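Cellulose biosynthesis protein BcsG (Salmonella typhimurium LT2, PDB 5OLT) is required for cellulose biosynthesis, this chain being the zinc-binding extramembrane domain, of the alkaline phosphatase family, of a membrane-anchored protein. Local coordinates at residues A[145-153]-A[183-194]; A[79-88]-A[238-249]. All coordinates share one frame; numbering follows the deposited sequence. Where two conformers were deposited one is given.

Contact 1. Residues A[145-153]-A[183-194]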
loop_
_atom_site.group_PDB
_atom_site.type_symbol
_atom_site.label_atom_id
_atom_site.label_comp_id
_atom_site.label_asym_id
_atom_site.label_seq_id
_atom_site.Cartn_x
_atom_site.Cartn_y
_atom_site.Cartn_z
ATOM N N LEU A 145 -5.825 -15.096 1.397
ATOM C CA LEU A 145 -6.309 -13.954 2.162
ATOM C C LEU A 145 -6.131 -14.304 3.623
ATOM O O LEU A 145 -6.603 -15.330 4.072
ATOM C CB LEU A 145 -7.779 -13.755 1.835
ATOM C CG LEU A 145 -8.510 -12.694 2.646
ATOM C CD1 LEU A 145 -7.886 -11.311 2.407
ATOM C CD2 LEU A 145 -9.992 -12.719 2.268
ATOM N N MET A 146 -5.495 -13.384 4.347
ATOM C CA MET A 146 -5.142 -13.572 5.722
ATOM C C MET A 146 -5.473 -12.299 6.461
ATOM O O MET A 146 -5.250 -11.191 5.921
ATOM C CB MET A 146 -3.629 -13.819 5.758
ATOM C CG MET A 146 -3.096 -14.311 7.064
ATOM S SD MET A 146 -1.517 -15.139 6.767
ATOM C CE MET A 146 -0.371 -13.792 6.636
ATOM N N MET A 147 -5.962 -12.423 7.702
ATOM C CA MET A 147 -6.181 -11.216 8.524
ATOM C C MET A 147 -5.837 -11.527 9.962
ATOM O O MET A 147 -5.860 -12.710 10.381
ATOM C CB MET A 147 -7.640 -10.723 8.446
ATOM C CG MET A 147 -8.074 -10.331 7.045
ATOM S SD MET A 147 -9.650 -9.472 6.992
ATOM C CE MET A 147 -9.825 -9.305 5.203
ATOM N N ASP A 148 -5.548 -10.484 10.743
ATOM C CA ASP A 148 -5.411 -10.682 12.183
ATOM C C ASP A 148 -6.723 -10.344 12.908
ATOM O O ASP A 148 -6.740 -10.147 14.114
ATOM C CB ASP A 148 -4.199 -9.942 12.752
ATOM C CG ASP A 148 -4.303 -8.450 12.634
ATOM O OD1 ASP A 148 -5.372 -7.923 12.306
ATOM O OD2 ASP A 148 -3.251 -7.768 12.888
ATOM N N HIS A 149 -7.828 -10.316 12.155
ATOM C CA HIS A 149 -9.131 -9.999 12.712
ATOM C C HIS A 149 -10.182 -10.640 11.821
ATOM O O HIS A 149 -9.856 -11.203 10.779
ATOM C CB HIS A 149 -9.300 -8.466 12.790
ATOM C CG HIS A 149 -9.318 -7.780 11.457
ATOM N ND1 HIS A 149 -8.201 -7.488 10.695
ATOM C CD2 HIS A 149 -10.382 -7.333 10.748
ATOM C CE1 HIS A 149 -8.588 -6.879 9.578
ATOM N NE2 HIS A 149 -9.909 -6.769 9.596
ATOM N N ASN A 150 -11.454 -10.568 12.222
ATOM C CA ASN A 150 -12.453 -11.317 11.461
ATOM C C ASN A 150 -13.049 -10.542 10.294
ATOM O O ASN A 150 -13.855 -11.110 9.543
ATOM C CB ASN A 150 -13.544 -11.884 12.391
ATOM C CG ASN A 150 -14.372 -10.791 13.067
ATOM O OD1 ASN A 150 -14.454 -9.661 12.579
ATOM N ND2 ASN A 150 -15.027 -11.134 14.182
ATOM N N GLY A 151 -12.691 -9.261 10.120
ATOM C CA GLY A 151 -13.198 -8.495 8.951
ATOM C C GLY A 151 -14.667 -8.107 8.988
ATOM O O GLY A 151 -15.167 -7.587 8.000
ATOM N N GLU A 152 -15.350 -8.325 10.115
ATOM C CA GLU A 152 -16.785 -8.051 10.170
ATOM C C GLU A 152 -17.074 -6.577 10.253
ATOM O O GLU A 152 -17.958 -6.083 9.539
ATOM C CB GLU A 152 -17.449 -8.817 11.314
ATOM C CG GLU A 152 -17.521 -10.299 11.061
ATOM C CD GLU A 152 -18.123 -11.088 12.224
ATOM O OE1 GLU A 152 -18.665 -10.488 13.191
ATOM O OE2 GLU A 152 -18.041 -12.334 12.162
ATOM N N PHE A 153 -16.299 -5.866 11.069
ATOM C CA PHE A 153 -16.557 -4.461 11.284
ATOM C C PHE A 153 -16.488 -3.692 9.973
ATOM O O PHE A 153 -15.574 -3.912 9.162
ATOM C CB PHE A 153 -15.604 -3.849 12.299
ATOM C CG PHE A 153 -15.873 -2.391 12.512
ATOM C CD1 PHE A 153 -16.927 -1.992 13.350
ATOM C CD2 PHE A 153 -15.166 -1.416 11.791
ATOM C CE1 PHE A 153 -17.205 -0.642 13.535
ATOM C CE2 PHE A 153 -15.457 -0.060 11.961
ATOM C CZ PHE A 153 -16.479 0.322 12.829
ATOM N N PHE A 183 -11.933 -2.509 19.062
ATOM C CA PHE A 183 -12.944 -1.490 19.316
ATOM C C PHE A 183 -14.383 -2.026 19.166
ATOM O O PHE A 183 -15.299 -1.442 19.737
ATOM C CB PHE A 183 -12.691 -0.309 18.366
ATOM C CG PHE A 183 -12.616 -0.714 16.919
ATOM C CD1 PHE A 183 -11.426 -1.262 16.382
ATOM C CD2 PHE A 183 -13.732 -0.580 16.090
ATOM C CE1 PHE A 183 -11.372 -1.674 15.051
ATOM C CE2 PHE A 183 -13.673 -0.970 14.759
ATOM C CZ PHE A 183 -12.490 -1.516 14.235
ATOM N N ASP A 184 -14.567 -3.130 18.415
ATOM C CA ASP A 184 -15.887 -3.812 18.302
ATOM C C ASP A 184 -16.064 -5.056 19.222
ATOM O O ASP A 184 -17.085 -5.720 19.169
ATOM C CB ASP A 184 -16.275 -4.096 16.811
ATOM C CG ASP A 184 -15.776 -5.472 16.279
ATOM O OD1 ASP A 184 -14.872 -6.086 16.886
ATOM O OD2 ASP A 184 -16.306 -5.958 15.236
ATOM N N GLY A 185 -15.065 -5.349 20.054
ATOM C CA GLY A 185 -15.110 -6.502 20.985
ATOM C C GLY A 185 -14.512 -7.829 20.462
ATOM O O GLY A 185 -14.301 -8.800 21.219
ATOM N N SER A 186 -14.242 -7.882 19.170
ATOM C CA SER A 186 -13.725 -9.091 18.588
ATOM C C SER A 186 -12.187 -9.123 18.677
ATOM O O SER A 186 -11.538 -8.110 18.969
ATOM C CB SER A 186 -14.210 -9.277 17.147
ATOM O OG SER A 186 -13.711 -8.247 16.345
ATOM N N PRO A 187 -11.606 -10.300 18.467
ATOM C CA PRO A 187 -10.174 -10.407 18.695
ATOM C C PRO A 187 -9.322 -9.793 17.603
ATOM O O PRO A 187 -9.681 -9.809 16.413
ATOM C CB PRO A 187 -9.919 -11.924 18.707
ATOM C CG PRO A 187 -11.225 -12.555 18.935
ATOM C CD PRO A 187 -12.240 -11.627 18.321
ATOM N N VAL A 188 -8.184 -9.255 18.023
ATOM C CA VAL A 188 -7.086 -8.991 17.083
ATOM C C VAL A 188 -6.001 -9.998 17.443
ATOM O O VAL A 188 -5.469 -9.976 18.584
ATOM C CB VAL A 188 -6.569 -7.548 17.184
ATOM C CG1 VAL A 188 -5.506 -7.350 16.094
ATOM C CG2 VAL A 188 -7.724 -6.566 17.013
ATOM N N TYR A 189 -5.727 -10.926 16.532
ATOM C CA TYR A 189 -4.779 -11.983 16.812
ATOM C C TYR A 189 -3.341 -11.474 16.761
ATOM O O TYR A 189 -3.042 -10.498 16.045
ATOM C CB TYR A 189 -4.951 -13.114 15.795
ATOM C CG TYR A 189 -6.333 -13.679 15.877
ATOM C CD1 TYR A 189 -6.731 -14.384 17.016
ATOM C CD2 TYR A 189 -7.251 -13.492 14.834
ATOM C CE1 TYR A 189 -8.028 -14.872 17.137
ATOM C CE2 TYR A 189 -8.563 -13.995 14.945
ATOM C CZ TYR A 189 -8.925 -14.684 16.091
ATOM O OH TYR A 189 -10.209 -15.194 16.167
ATOM N N ASP A 190 -2.446 -12.174 17.453
ATOM C CA ASP A 190 -1.047 -11.815 17.422
ATOM C C ASP A 190 -0.491 -11.939 16.006
ATOM O O ASP A 190 -0.609 -13.006 15.355
ATOM C CB ASP A 190 -0.242 -12.733 18.329
ATOM C CG ASP A 190 1.172 -12.297 18.414
ATOM O OD1 ASP A 190 1.451 -11.308 19.131
ATOM O OD2 ASP A 190 2.001 -12.908 17.729
ATOM N N ASP A 191 0.196 -10.893 15.560
ATOM C CA ASP A 191 0.643 -10.879 14.159
ATOM C C ASP A 191 1.781 -11.837 13.878
ATOM O O ASP A 191 1.842 -12.428 12.789
ATOM C CB ASP A 191 1.013 -9.475 13.734
ATOM C CG ASP A 191 -0.217 -8.603 13.664
ATOM O OD1 ASP A 191 -1.183 -9.065 12.964
ATOM O OD2 ASP A 191 -0.275 -7.541 14.357
ATOM N N LEU A 192 2.709 -11.992 14.842
ATOM C CA LEU A 192 3.775 -12.964 14.634
ATOM C C LEU A 192 3.188 -14.357 14.529
ATOM O O LEU A 192 3.676 -15.156 13.715
ATOM C CB LEU A 192 4.809 -12.857 15.745
ATOM C CG LEU A 192 6.068 -13.719 15.640
ATOM C CD1 LEU A 192 6.750 -13.498 14.284
ATOM C CD2 LEU A 192 6.990 -13.427 16.828
ATOM N N ALA A 193 2.157 -14.670 15.327
ATOM C CA ALA A 193 1.514 -15.999 15.222
ATOM C C ALA A 193 0.841 -16.203 13.864
ATOM O O ALA A 193 0.964 -17.272 13.262
ATOM C CB ALA A 193 0.514 -16.200 16.338
ATOM N N VAL A 194 0.156 -15.165 13.360
ATOM C CA VAL A 194 -0.460 -15.243 12.038
ATOM C C VAL A 194 0.625 -15.473 10.967
ATOM O O VAL A 194 0.458 -16.308 10.072
ATOM C CB VAL A 194 -1.239 -13.943 11.715
ATOM C CG1 VAL A 194 -1.737 -13.953 10.281
ATOM C CG2 VAL A 194 -2.438 -13.775 12.648
HETATM O O HOH W 1 -11.880 -9.534 14.843
HETATM O O HOH W 2 -14.786 -7.062 13.219
HETATM O O HOH W 3 -17.188 -9.040 15.122
#

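Contact 2. Residues A[79-88]-A[238-249]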
loop_
_atom_site.group_PDB
_atom_site.type_symbol
_atom_site.label_atom_id
_atom_site.label_comp_id
_atom_site.label_asym_id
_atom_site.label_seq_id
_atom_site.Cartn_x
_atom_site.Cartn_y
_atom_site.Cartn_z
ATOM N N LEU A 79 8.801 6.766 16.780
ATOM C CA LEU A 79 9.277 5.489 16.276
ATOM C C LEU A 79 10.023 5.550 14.934
ATOM O O LEU A 79 10.190 4.530 14.286
ATOM C CB LEU A 79 8.098 4.488 16.220
ATOM C CG LEU A 79 7.569 4.116 17.610
ATOM C CD1 LEU A 79 6.342 3.242 17.423
ATOM C CD2 LEU A 79 8.624 3.347 18.381
ATOM N N MET A 80 10.497 6.738 14.530
ATOM C CA MET A 80 11.247 6.870 13.286
ATOM C C MET A 80 12.566 6.100 13.280
ATOM O O MET A 80 13.032 5.701 12.214
ATOM C CB MET A 80 11.515 8.337 12.979
ATOM C CG MET A 80 10.250 9.106 12.668
ATOM S SD MET A 80 9.513 8.622 11.094
ATOM C CE MET A 80 10.655 9.389 9.947
ATOM N N SER A 81 13.117 5.818 14.455
ATOM C CA SER A 81 14.373 5.078 14.497
ATOM C C SER A 81 14.199 3.600 14.844
ATOM O O SER A 81 15.189 2.893 15.101
ATOM C CB SER A 81 15.356 5.737 15.464
ATOM O OG SER A 81 14.821 5.748 16.762
ATOM N N HIS A 82 12.947 3.114 14.838
ATOM C CA HIS A 82 12.755 1.693 15.019
ATOM C C HIS A 82 13.562 0.932 13.948
ATOM O O HIS A 82 13.536 1.337 12.784
ATOM C CB HIS A 82 11.278 1.305 14.911
ATOM C CG HIS A 82 11.035 -0.086 15.388
ATOM N ND1 HIS A 82 11.364 -1.198 14.640
ATOM C CD2 HIS A 82 10.590 -0.548 16.590
ATOM C CE1 HIS A 82 11.116 -2.287 15.360
ATOM N NE2 HIS A 82 10.630 -1.916 16.540
ATOM N N PRO A 83 14.274 -0.153 14.331
ATOM C CA PRO A 83 15.100 -0.882 13.378
ATOM C C PRO A 83 14.345 -1.394 12.150
ATOM O O PRO A 83 14.971 -1.585 11.119
ATOM C CB PRO A 83 15.637 -2.080 14.185
ATOM C CG PRO A 83 15.463 -1.727 15.617
ATOM C CD PRO A 83 14.461 -0.623 15.729
ATOM N N LEU A 84 13.025 -1.590 12.223
ATOM C CA LEU A 84 12.263 -2.109 11.065
ATOM C C LEU A 84 12.529 -1.266 9.820
ATOM O O LEU A 84 12.723 -1.819 8.733
ATOM C CB LEU A 84 10.753 -2.121 11.373
ATOM C CG LEU A 84 9.851 -2.565 10.192
ATOM C CD1 LEU A 84 10.051 -4.044 9.900
ATOM C CD2 LEU A 84 8.418 -2.233 10.576
ATOM N N TRP A 85 12.558 0.060 9.960
ATOM C CA TRP A 85 12.653 0.911 8.781
ATOM C C TRP A 85 13.935 0.683 8.035
ATOM O O TRP A 85 13.942 0.785 6.828
ATOM C CB TRP A 85 12.468 2.412 9.092
ATOM C CG TRP A 85 11.252 2.641 9.929
ATOM C CD1 TRP A 85 11.221 3.147 11.205
ATOM C CD2 TRP A 85 9.895 2.351 9.574
ATOM N NE1 TRP A 85 9.937 3.174 11.665
ATOM C CE2 TRP A 85 9.097 2.712 10.686
ATOM C CE3 TRP A 85 9.257 1.828 8.407
ATOM C CZ2 TRP A 85 7.711 2.548 10.689
ATOM C CZ3 TRP A 85 7.885 1.673 8.434
ATOM C CH2 TRP A 85 7.137 2.027 9.567
ATOM N N SER A 86 14.996 0.369 8.769
ATOM C CA SER A 86 16.286 0.169 8.165
ATOM C C SER A 86 16.416 -1.201 7.502
ATOM O O SER A 86 17.411 -1.431 6.795
ATOM C CB SER A 86 17.388 0.391 9.224
ATOM O OG SER A 86 17.406 -0.684 10.136
ATOM N N HIS A 87 15.441 -2.105 7.708
ATOM C CA HIS A 87 15.556 -3.443 7.206
ATOM C C HIS A 87 14.993 -3.640 5.811
ATOM O O HIS A 87 15.305 -4.606 5.148
ATOM C CB HIS A 87 15.030 -4.417 8.262
ATOM C CG HIS A 87 15.864 -4.413 9.515
ATOM N ND1 HIS A 87 15.403 -4.875 10.725
ATOM C CD2 HIS A 87 17.115 -3.945 9.753
ATOM C CE1 HIS A 87 16.340 -4.737 11.644
ATOM N NE2 HIS A 87 17.379 -4.151 11.086
ATOM N N PHE A 88 14.264 -2.662 5.317
ATOM C CA PHE A 88 13.725 -2.767 3.948
ATOM C C PHE A 88 14.796 -2.623 2.882
ATOM O O PHE A 88 15.855 -2.057 3.125
ATOM C CB PHE A 88 12.664 -1.667 3.732
ATOM C CG PHE A 88 11.385 -1.918 4.483
ATOM C CD1 PHE A 88 10.476 -2.870 4.028
ATOM C CD2 PHE A 88 11.129 -1.228 5.652
ATOM C CE1 PHE A 88 9.306 -3.108 4.739
ATOM C CE2 PHE A 88 9.967 -1.469 6.400
ATOM C CZ PHE A 88 9.058 -2.410 5.941
ATOM N N ALA A 238 2.341 0.052 18.348
ATOM C CA ALA A 238 3.177 0.178 17.133
ATOM C C ALA A 238 4.541 -0.449 17.375
ATOM O O ALA A 238 5.027 -1.191 16.517
ATOM C CB ALA A 238 3.282 1.634 16.715
ATOM N N GLN A 239 5.160 -0.201 18.549
ATOM C CA GLN A 239 6.401 -0.886 18.878
ATOM C C GLN A 239 6.228 -2.409 18.834
ATOM O O GLN A 239 7.102 -3.112 18.298
ATOM C CB GLN A 239 6.856 -0.430 20.272
ATOM C CG GLN A 239 8.114 -1.148 20.755
ATOM C CD GLN A 239 9.400 -0.671 20.095
ATOM O OE1 GLN A 239 9.532 0.523 19.721
ATOM N NE2 GLN A 239 10.388 -1.580 19.991
ATOM N N LYS A 240 5.137 -2.921 19.419
ATOM C CA LYS A 240 4.883 -4.354 19.429
ATOM C C LYS A 240 4.779 -4.886 18.012
ATOM O O LYS A 240 5.386 -5.903 17.675
ATOM C CB LYS A 240 3.589 -4.635 20.206
ATOM C CG LYS A 240 3.118 -6.090 20.185
ATOM C CD LYS A 240 1.917 -6.229 21.106
ATOM C CE LYS A 240 1.344 -7.639 21.168
ATOM N NZ LYS A 240 1.943 -8.456 22.228
ATOM N N LEU A 241 4.020 -4.184 17.162
ATOM C CA LEU A 241 3.878 -4.608 15.767
ATOM C C LEU A 241 5.224 -4.595 15.041
ATOM O O LEU A 241 5.561 -5.548 14.335
ATOM C CB LEU A 241 2.891 -3.684 15.034
ATOM C CG LEU A 241 2.760 -3.956 13.521
ATOM C CD1 LEU A 241 2.296 -5.390 13.213
ATOM C CD2 LEU A 241 1.829 -2.932 12.898
ATOM N N PHE A 242 5.982 -3.509 15.213
ATOM C CA PHE A 242 7.228 -3.398 14.476
ATOM C C PHE A 242 8.230 -4.438 14.965
ATOM O O PHE A 242 8.971 -5.000 14.162
ATOM C CB PHE A 242 7.813 -1.990 14.586
ATOM C CG PHE A 242 6.910 -0.892 14.054
ATOM C CD1 PHE A 242 5.861 -1.148 13.177
ATOM C CD2 PHE A 242 7.166 0.439 14.430
ATOM C CE1 PHE A 242 5.061 -0.093 12.745
ATOM C CE2 PHE A 242 6.358 1.485 13.993
ATOM C CZ PHE A 242 5.307 1.208 13.133
ATOM N N ASP A 243 8.245 -4.708 16.274
ATOM C CA ASP A 243 9.099 -5.785 16.802
ATOM C C ASP A 243 8.686 -7.154 16.269
ATOM O O ASP A 243 9.566 -7.976 15.927
ATOM C CB ASP A 243 9.041 -5.780 18.335
ATOM C CG ASP A 243 9.892 -4.647 18.959
ATOM O OD1 ASP A 243 10.766 -4.067 18.256
ATOM O OD2 ASP A 243 9.663 -4.372 20.172
ATOM N N GLU A 244 7.368 -7.385 16.111
ATOM C CA GLU A 244 6.930 -8.660 15.566
ATOM C C GLU A 244 7.260 -8.781 14.084
ATOM O O GLU A 244 7.673 -9.850 13.651
ATOM C CB GLU A 244 5.455 -8.896 15.837
ATOM C CG GLU A 244 5.211 -9.178 17.310
ATOM C CD GLU A 244 3.837 -9.741 17.601
ATOM O OE1 GLU A 244 2.917 -9.693 16.748
ATOM O OE2 GLU A 244 3.667 -10.241 18.752
ATOM N N LEU A 245 7.084 -7.699 13.321
ATOM C CA LEU A 245 7.451 -7.754 11.903
ATOM C C LEU A 245 8.949 -7.987 11.745
ATOM O O LEU A 245 9.358 -8.795 10.906
ATOM C CB LEU A 245 7.019 -6.478 11.181
ATOM C CG LEU A 245 5.506 -6.282 11.061
ATOM C CD1 LEU A 245 5.244 -4.908 10.445
ATOM C CD2 LEU A 245 4.867 -7.396 10.225
ATOM N N ASP A 246 9.765 -7.313 12.552
ATOM C CA ASP A 246 11.198 -7.524 12.458
ATOM C C ASP A 246 11.602 -8.934 12.833
ATOM O O ASP A 246 12.464 -9.523 12.170
ATOM C CB ASP A 246 11.936 -6.494 13.315
ATOM C CG ASP A 246 13.261 -6.103 12.725
ATOM O OD1 ASP A 246 13.343 -5.908 11.479
ATOM O OD2 ASP A 246 14.216 -5.994 13.509
ATOM N N ALA A 247 10.963 -9.503 13.853
ATOM C CA ALA A 247 11.205 -10.880 14.260
ATOM C C ALA A 247 10.823 -11.809 13.111
ATOM O O ALA A 247 11.572 -12.740 12.797
ATOM C CB ALA A 247 10.441 -11.215 15.518
ATOM N N PHE A 248 9.694 -11.540 12.454
ATOM C CA PHE A 248 9.321 -12.343 11.332
ATOM C C PHE A 248 10.277 -12.220 10.154
ATOM O O PHE A 248 10.579 -13.230 9.507
ATOM C CB PHE A 248 7.885 -12.043 10.888
ATOM C CG PHE A 248 7.428 -13.009 9.863
ATOM C CD1 PHE A 248 7.313 -14.374 10.229
ATOM C CD2 PHE A 248 7.174 -12.617 8.569
ATOM C CE1 PHE A 248 6.911 -15.322 9.330
ATOM C CE2 PHE A 248 6.769 -13.608 7.616
ATOM C CZ PHE A 248 6.669 -14.949 8.015
ATOM N N PHE A 249 10.779 -11.019 9.883
ATOM C CA PHE A 249 11.765 -10.862 8.817
ATOM C C PHE A 249 12.960 -11.765 9.119
ATOM O O PHE A 249 13.503 -12.409 8.212
ATOM C CB PHE A 249 12.194 -9.407 8.688
ATOM C CG PHE A 249 11.178 -8.507 8.030
ATOM C CD1 PHE A 249 9.881 -8.950 7.684
ATOM C CD2 PHE A 249 11.534 -7.194 7.721
ATOM C CE1 PHE A 249 8.961 -8.074 7.064
ATOM C CE2 PHE A 249 10.635 -6.337 7.100
ATOM C CZ PHE A 249 9.352 -6.768 6.787
#

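Contact 1. Residues A[145-153]-A[183-194]
Asp148 meets the 183-194 segment with its backbone and its carboxylate, and so illustrates how one residue just past strand 142-147 can hold a neighbouring segment. Its carbonyl O accepts from Tyr189 N at 2.7 Å, with Val188 CA in a CH···O contact beside it. With chi1 at 64°, CG stands between the backbone N and the carbonyl carbon, and the carboxylate lies alongside Val188 CG1. Asp148 OD2 comes within 2.4 Å of Asp191 OD1, close enough that one acid probably holds a proton. The other oxygen, Asp148 OD1, takes a hydrogen bond from Leu217 N and one of 3.3 Å from His149 ND1.

Phe153 forms the second anchor: Phe183 CE2 sits over the centre of its ring in a T-shaped pair, planes at 87°, centroids 4.7 Å apart. Val194 closes the far end, its CG1 3.5 Å from Met146 CG. In between, waters link Asn150 N to Ser186 OG and Pro187 O, and Asn150 OD1 and Phe153 N to Asp184 OD2. Asx turns at Asn150 and Asp184 shape these loops at the edge of the central mixed sheet of an alkaline phosphatase family domain, the Phe183 side chain about 8 Å from the zinc ion.

Contact 2. Residues A[79-88]-A[238-249]
The 79-88 segment, a type I turn from Leu79 to His82 followed by a weakly bonded helical turn, lies against helix 238-249 and comes closest at Leu84 and Asp246, whose CA atoms are 5.7 Å apart. Phe242 carries much of the helix side. Its CB sits over the centre of the His82 imidazole, 3.4 Å from the ring centroid, while Pro83 CD covers the opposite face. The Phe242 ring in turn receives the edge of Trp85 on its face, with planes at 70°, completing an aromatic cluster. Trp85 is steadied by NE1, which donates to Leu79 O. Leu84 fits knob-into-hole among Phe242, Leu245, Asp246 and Phe249; with CG anti to the backbone N (chi1 176°), its branch reaches the helix, where Leu84 CD2 meets Phe242 CD1 and Leu84 CD1 lies 3.7 Å from Phe249 CE2. Beyond it, Phe249 turns its edge toward the face of Phe88.

Polar bonds run alongside this packing. His82 ND1 accepts from Leu84 N at 3.0 Å, a capping bond at the turn that leads into the helix, which leaves His82 NE2 to donate to Asp243 OD1 at 2.8 Å, from above the carboxylate plane. Gln239 NE2 holds the other oxygen, Asp243 OD2. Both ring nitrogens of His82 are thus engaged, which is consistent with a neutral ring protonated on NE2 and would hold its rotation.

From the N terminus, the chain first passes through 79-88, just ahead of strand 90-96, and meets it again at helix 234-255, so contact 2 closes a long loop of 149 intervening residues. Contact 1 is nested inside that loop: 145-153 leaves edge strand 142-147 and meets 183-194 after 29 residues, before strand 210-216 re-enters the mixed sheet. The nested closures touch through Glu244 of helix 234-255, whose OE1 is a probable hydrogen-bond partner of Leu192 N at the start of helix 191-203, while Glu244 OE2 lies close to Asp190 OD1, two acids of like charge. Helix 234-255 thus bears contact 2 while adjoining contact 1, tying the segment before strand 90-96 to the loops beyond strand 142-147.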